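Local coordinates for protein citrate lyase (Yersinia pestis, PDB 3QLL) that probably acts as a magnesium-binding lyase resembling the citrate lyase beta subunit, at residues V173-I187 / R212-D226. Residues are numbered along the deposited sequence; the frame is centred on the assembly and turned at random.
Sequences VESIAAATPKLAGLI and RLVSACAMNGIPAID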
loop_
_atom_site.group_PDB
_atom_site.type_symbol
_atom_site.label_atom_id
_atom_site.label_comp_id
_atom_site.label_asym_id
_atom_site.label_seq_id
_atom_site.Cartn_x
_atom_site.Cartn_y
_atom_site.Cartn_z
ATOM N N VAL A 173 -1.502 -6.055 -10.648
ATOM C CA VAL A 173 -2.952 -6.226 -10.473
ATOM C C VAL A 173 -3.777 -5.190 -11.255
ATOM O O VAL A 173 -4.845 -5.501 -11.760
ATOM C CB VAL A 173 -3.399 -6.304 -8.966
ATOM C CG1 VAL A 173 -3.378 -4.924 -8.275
ATOM C CG2 VAL A 173 -4.783 -6.931 -8.858
ATOM N N GLU A 174 -3.252 -3.977 -11.378
ATOM C CA GLU A 174 -3.930 -2.949 -12.141
ATOM C C GLU A 174 -4.061 -3.367 -13.605
ATOM O O GLU A 174 -5.124 -3.249 -14.195
ATOM C CB GLU A 174 -3.220 -1.581 -12.000
ATOM C CG GLU A 174 -3.258 -1.067 -10.530
ATOM C CD GLU A 174 -2.295 -1.822 -9.591
ATOM O OE1 GLU A 174 -1.338 -2.442 -10.100
ATOM O OE2 GLU A 174 -2.495 -1.801 -8.347
ATOM N N SER A 175 -2.997 -3.884 -14.192
ATOM C CA SER A 175 -3.084 -4.266 -15.592
ATOM C C SER A 175 -3.909 -5.546 -15.816
ATOM O O SER A 175 -4.515 -5.663 -16.882
ATOM C CB SER A 175 -1.679 -4.377 -16.214
ATOM O OG SER A 175 -0.959 -5.536 -15.880
ATOM N N ILE A 176 -3.880 -6.501 -14.876
ATOM C CA ILE A 176 -4.720 -7.719 -14.918
ATOM C C ILE A 176 -6.229 -7.416 -14.869
ATOM O O ILE A 176 -7.021 -8.041 -15.573
ATOM C CB ILE A 176 -4.333 -8.691 -13.765
ATOM C CG1 ILE A 176 -2.947 -9.259 -14.055
ATOM C CG2 ILE A 176 -5.400 -9.788 -13.559
ATOM C CD1 ILE A 176 -2.273 -9.940 -12.863
ATOM N N ALA A 177 -6.621 -6.532 -13.948
ATOM C CA ALA A 177 -8.037 -6.139 -13.771
ATOM C C ALA A 177 -8.588 -5.402 -14.993
ATOM O O ALA A 177 -9.781 -5.419 -15.225
ATOM C CB ALA A 177 -8.219 -5.298 -12.513
ATOM N N ALA A 178 -7.693 -4.853 -15.814
ATOM C CA ALA A 178 -8.075 -4.104 -16.996
ATOM C C ALA A 178 -7.833 -4.945 -18.272
ATOM O O ALA A 178 -7.941 -4.434 -19.409
ATOM C CB ALA A 178 -7.298 -2.779 -17.065
ATOM N N ALA A 179 -7.504 -6.221 -18.087
ATOM C CA ALA A 179 -6.972 -7.032 -19.214
ATOM C C ALA A 179 -7.950 -7.301 -20.364
ATOM O O ALA A 179 -7.534 -7.439 -21.499
ATOM C CB ALA A 179 -6.414 -8.370 -18.681
ATOM N N THR A 180 -9.178 -7.653 -20.020
ATOM C CA THR A 180 -10.227 -7.953 -21.003
ATOM C C THR A 180 -11.610 -7.775 -20.389
ATOM O O THR A 180 -11.791 -8.049 -19.215
ATOM C CB THR A 180 -10.038 -9.391 -21.574
ATOM O OG1 THR A 180 -11.200 -9.754 -22.316
ATOM C CG2 THR A 180 -9.915 -10.376 -20.466
ATOM N N PRO A 181 -12.609 -7.386 -21.202
ATOM C CA PRO A 181 -14.032 -7.239 -20.808
ATOM C C PRO A 181 -14.582 -8.562 -20.301
ATOM O O PRO A 181 -15.595 -8.591 -19.608
ATOM C CB PRO A 181 -14.731 -6.858 -22.114
ATOM C CG PRO A 181 -13.678 -6.220 -22.933
ATOM C CD PRO A 181 -12.343 -6.806 -22.532
ATOM N N LYS A 182 -14.031 -9.661 -20.797
ATOM C CA LYS A 182 -14.484 -10.964 -20.339
ATOM C C LYS A 182 -14.165 -11.285 -18.871
ATOM O O LYS A 182 -14.786 -12.172 -18.288
ATOM C CB LYS A 182 -13.966 -12.053 -21.262
ATOM C CG LYS A 182 -14.930 -12.186 -22.414
ATOM C CD LYS A 182 -14.401 -12.987 -23.566
ATOM C CE LYS A 182 -14.337 -14.457 -23.230
ATOM N NZ LYS A 182 -14.386 -15.292 -24.457
ATOM N N LEU A 183 -13.211 -10.567 -18.284
ATOM C CA LEU A 183 -12.896 -10.710 -16.857
ATOM C C LEU A 183 -14.084 -10.247 -16.027
ATOM O O LEU A 183 -14.603 -9.157 -16.259
ATOM C CB LEU A 183 -11.660 -9.898 -16.494
ATOM C CG LEU A 183 -11.236 -9.949 -15.031
ATOM C CD1 LEU A 183 -10.892 -11.382 -14.719
ATOM C CD2 LEU A 183 -10.047 -9.037 -14.781
ATOM N N ALA A 184 -14.557 -11.097 -15.123
ATOM C CA ALA A 184 -15.771 -10.805 -14.357
ATOM C C ALA A 184 -15.547 -10.670 -12.850
ATOM O O ALA A 184 -16.476 -10.442 -12.110
ATOM C CB ALA A 184 -16.827 -11.893 -14.623
ATOM N N GLY A 185 -14.300 -10.756 -12.419
ATOM C CA GLY A 185 -13.969 -10.693 -11.010
ATOM C C GLY A 185 -12.605 -11.300 -10.726
ATOM O O GLY A 185 -12.046 -12.056 -11.530
ATOM N N LEU A 186 -12.051 -10.935 -9.577
ATOM C CA LEU A 186 -10.786 -11.487 -9.119
ATOM C C LEU A 186 -10.931 -12.069 -7.689
ATOM O O LEU A 186 -11.467 -11.416 -6.787
ATOM C CB LEU A 186 -9.711 -10.413 -9.140
ATOM C CG LEU A 186 -9.279 -9.907 -10.517
ATOM C CD1 LEU A 186 -8.316 -8.732 -10.362
ATOM C CD2 LEU A 186 -8.615 -11.057 -11.347
ATOM N N ILE A 187 -10.380 -13.252 -7.485
ATOM C CA ILE A 187 -10.322 -13.871 -6.189
ATOM C C ILE A 187 -8.925 -13.612 -5.567
ATOM O O ILE A 187 -7.915 -13.598 -6.274
ATOM C CB ILE A 187 -10.580 -15.409 -6.281
ATOM C CG1 ILE A 187 -11.975 -15.681 -6.843
ATOM C CG2 ILE A 187 -10.430 -16.075 -4.932
ATOM C CD1 ILE A 187 -12.205 -17.112 -7.240
ATOM N N ARG A 212 -5.164 -3.222 -2.318
ATOM C CA ARG A 212 -4.727 -3.029 -3.695
ATOM C C ARG A 212 -5.556 -3.866 -4.658
ATOM O O ARG A 212 -5.864 -3.421 -5.766
ATOM C CB ARG A 212 -3.235 -3.346 -3.844
ATOM C CG ARG A 212 -2.650 -2.741 -5.076
ATOM C CD ARG A 212 -1.147 -2.910 -5.182
ATOM N NE ARG A 212 -0.675 -2.651 -6.540
ATOM C CZ ARG A 212 0.544 -2.950 -6.938
ATOM N NH1 ARG A 212 1.370 -3.494 -6.060
ATOM N NH2 ARG A 212 0.932 -2.697 -8.182
ATOM N N LEU A 213 -5.932 -5.075 -4.245
ATOM C CA LEU A 213 -6.771 -5.886 -5.119
ATOM C C LEU A 213 -8.163 -5.265 -5.307
ATOM O O LEU A 213 -8.609 -5.068 -6.451
ATOM C CB LEU A 213 -6.895 -7.307 -4.592
ATOM C CG LEU A 213 -7.923 -8.167 -5.341
ATOM C CD1 LEU A 213 -7.503 -8.336 -6.788
ATOM C CD2 LEU A 213 -8.084 -9.520 -4.692
ATOM N N VAL A 214 -8.795 -4.872 -4.200
ATOM C CA VAL A 214 -10.142 -4.286 -4.238
ATOM C C VAL A 214 -10.144 -3.008 -5.101
ATOM O O VAL A 214 -10.995 -2.839 -5.971
ATOM C CB VAL A 214 -10.660 -3.977 -2.804
ATOM C CG1 VAL A 214 -11.947 -3.172 -2.839
ATOM C CG2 VAL A 214 -10.885 -5.257 -2.067
ATOM N N SER A 215 -9.157 -2.144 -4.899
ATOM C CA SER A 215 -9.031 -0.926 -5.695
ATOM C C SER A 215 -8.992 -1.175 -7.229
ATOM O O SER A 215 -9.648 -0.501 -7.987
ATOM C CB SER A 215 -7.791 -0.142 -5.256
ATOM O OG SER A 215 -7.553 0.922 -6.147
ATOM N N ALA A 216 -8.231 -2.167 -7.651
ATOM C CA ALA A 216 -8.071 -2.531 -9.048
ATOM C C ALA A 216 -9.384 -3.055 -9.627
ATOM O O ALA A 216 -9.799 -2.666 -10.736
ATOM C CB ALA A 216 -6.936 -3.570 -9.205
ATOM N N CYS A 217 -10.075 -3.871 -8.838
ATOM C CA CYS A 217 -11.418 -4.357 -9.186
ATOM C C CYS A 217 -12.432 -3.240 -9.383
ATOM O O CYS A 217 -13.100 -3.180 -10.445
ATOM C CB CYS A 217 -11.922 -5.350 -8.110
ATOM S SG CYS A 217 -10.932 -6.932 -8.234
ATOM N N ALA A 218 -12.524 -2.351 -8.385
ATOM C CA ALA A 218 -13.478 -1.229 -8.373
ATOM C C ALA A 218 -13.305 -0.294 -9.555
ATOM O O ALA A 218 -14.263 0.242 -10.101
ATOM C CB ALA A 218 -13.352 -0.445 -7.056
HETATM N N MSE A 219 -12.053 -0.120 -9.938
HETATM C CA MSE A 219 -11.632 0.681 -11.067
HETATM C C MSE A 219 -12.095 0.092 -12.422
HETATM O O MSE A 219 -12.297 0.798 -13.397
HETATM C CB MSE A 219 -10.114 0.668 -11.030
HETATM C CG MSE A 219 -9.469 1.133 -12.277
HETATM SE SE MSE A 219 -9.426 3.055 -12.070
HETATM C CE MSE A 219 -7.521 3.249 -11.870
ATOM N N ASN A 220 -12.271 -1.217 -12.461
ATOM C CA ASN A 220 -12.620 -1.898 -13.700
ATOM C C ASN A 220 -14.041 -2.446 -13.708
ATOM O O ASN A 220 -14.452 -3.131 -14.662
ATOM C CB ASN A 220 -11.597 -3.013 -13.997
ATOM C CG ASN A 220 -10.301 -2.463 -14.474
ATOM O OD1 ASN A 220 -10.204 -1.961 -15.593
ATOM N ND2 ASN A 220 -9.301 -2.478 -13.602
ATOM N N GLY A 221 -14.798 -2.118 -12.665
ATOM C CA GLY A 221 -16.198 -2.458 -12.602
ATOM C C GLY A 221 -16.419 -3.947 -12.328
ATOM O O GLY A 221 -17.423 -4.522 -12.769
ATOM N N ILE A 222 -15.492 -4.594 -11.618
ATOM C CA ILE A 222 -15.675 -6.013 -11.267
ATOM C C ILE A 222 -15.592 -6.243 -9.755
ATOM O O ILE A 222 -14.880 -5.528 -9.042
ATOM C CB ILE A 222 -14.608 -6.937 -11.991
ATOM C CG1 ILE A 222 -13.188 -6.623 -11.497
ATOM C CG2 ILE A 222 -14.716 -6.833 -13.539
ATOM C CD1 ILE A 222 -12.087 -7.303 -12.288
ATOM N N PRO A 223 -16.255 -7.302 -9.266
ATOM C CA PRO A 223 -16.201 -7.591 -7.833
ATOM C C PRO A 223 -14.860 -8.183 -7.434
ATOM O O PRO A 223 -14.209 -8.870 -8.259
ATOM C CB PRO A 223 -17.294 -8.624 -7.627
ATOM C CG PRO A 223 -17.462 -9.267 -8.938
ATOM C CD PRO A 223 -17.069 -8.281 -9.996
ATOM N N ALA A 224 -14.422 -7.858 -6.216
ATOM C CA ALA A 224 -13.301 -8.531 -5.562
ATOM C C ALA A 224 -13.852 -9.667 -4.724
ATOM O O ALA A 224 -14.833 -9.497 -3.988
ATOM C CB ALA A 224 -12.546 -7.574 -4.703
ATOM N N ILE A 225 -13.281 -10.850 -4.885
ATOM C CA ILE A 225 -13.729 -11.978 -4.105
ATOM C C ILE A 225 -12.686 -12.424 -3.101
ATOM O O ILE A 225 -11.605 -12.858 -3.490
ATOM C CB ILE A 225 -14.092 -13.155 -5.003
ATOM C CG1 ILE A 225 -15.106 -12.705 -6.064
ATOM C CG2 ILE A 225 -14.631 -14.310 -4.159
ATOM C CD1 ILE A 225 -15.143 -13.597 -7.268
ATOM N N ASP A 226 -13.040 -12.373 -1.816
ATOM C CA ASP A 226 -12.084 -12.722 -0.779
ATOM C C ASP A 226 -11.713 -14.217 -0.779
ATOM O O ASP A 226 -12.507 -15.097 -1.196
ATOM C CB ASP A 226 -12.593 -12.298 0.605
ATOM C CG ASP A 226 -11.486 -12.311 1.668
ATOM O OD1 ASP A 226 -10.276 -12.188 1.308
ATOM O OD2 ASP A 226 -11.835 -12.428 2.863
HETATM O O HOH W 1 -6.940 -1.233 -13.283
#
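Two consecutive beta strands of a TIM barrel, 183-187 and 224-226, pair here in parallel, and the helix leading into each packs over their outer side. Leu-186 carries the pairing: its N donates to Pro-223 O (3.3 Å), and its O accepts from Ile-225 N at 2.7 Å. On the barrel-interior side, CG1 of Ile-187 lies against CB of Ile-225 (3.8 Å). Leu-186 points the other way, its CB and CD1 meeting Cys-217 SG while CD1 also touches Leu-213 CD1. Ile-222, just before strand 224-226, points toward 183-187, its CD1 reaching Leu-183 CD2 at 3.7 Å.

Helices 173-177 and 212-220 run side by side at 33°, their axes 8.7 Å apart at closest, and small residues meet there: Ala-177 CB lies 3.9 Å from Ala-216 CB. At one end, in a side-on salt bridge, extended Arg-212 donates from NE to Glu-174 OE2 at 2.7 Å, nearly straight at 169°, and from NH2 to OE1. A bend at chi2 (74°) carries the Glu-174 carboxylate over to Arg-212, and the two flat groups lie nearly coplanar. At the other end Asn-220 ND2 bonds Ala-216 O of its own helix and a water that bridges to Glu-174 O.

Asn-171 OD1 holds Arg-212 NH1, strand 159-164 pairs with the other edge of strand 183-187, helix 141-150 covers Leu-183, and a second subunit packs on Ser-215 and Met-219.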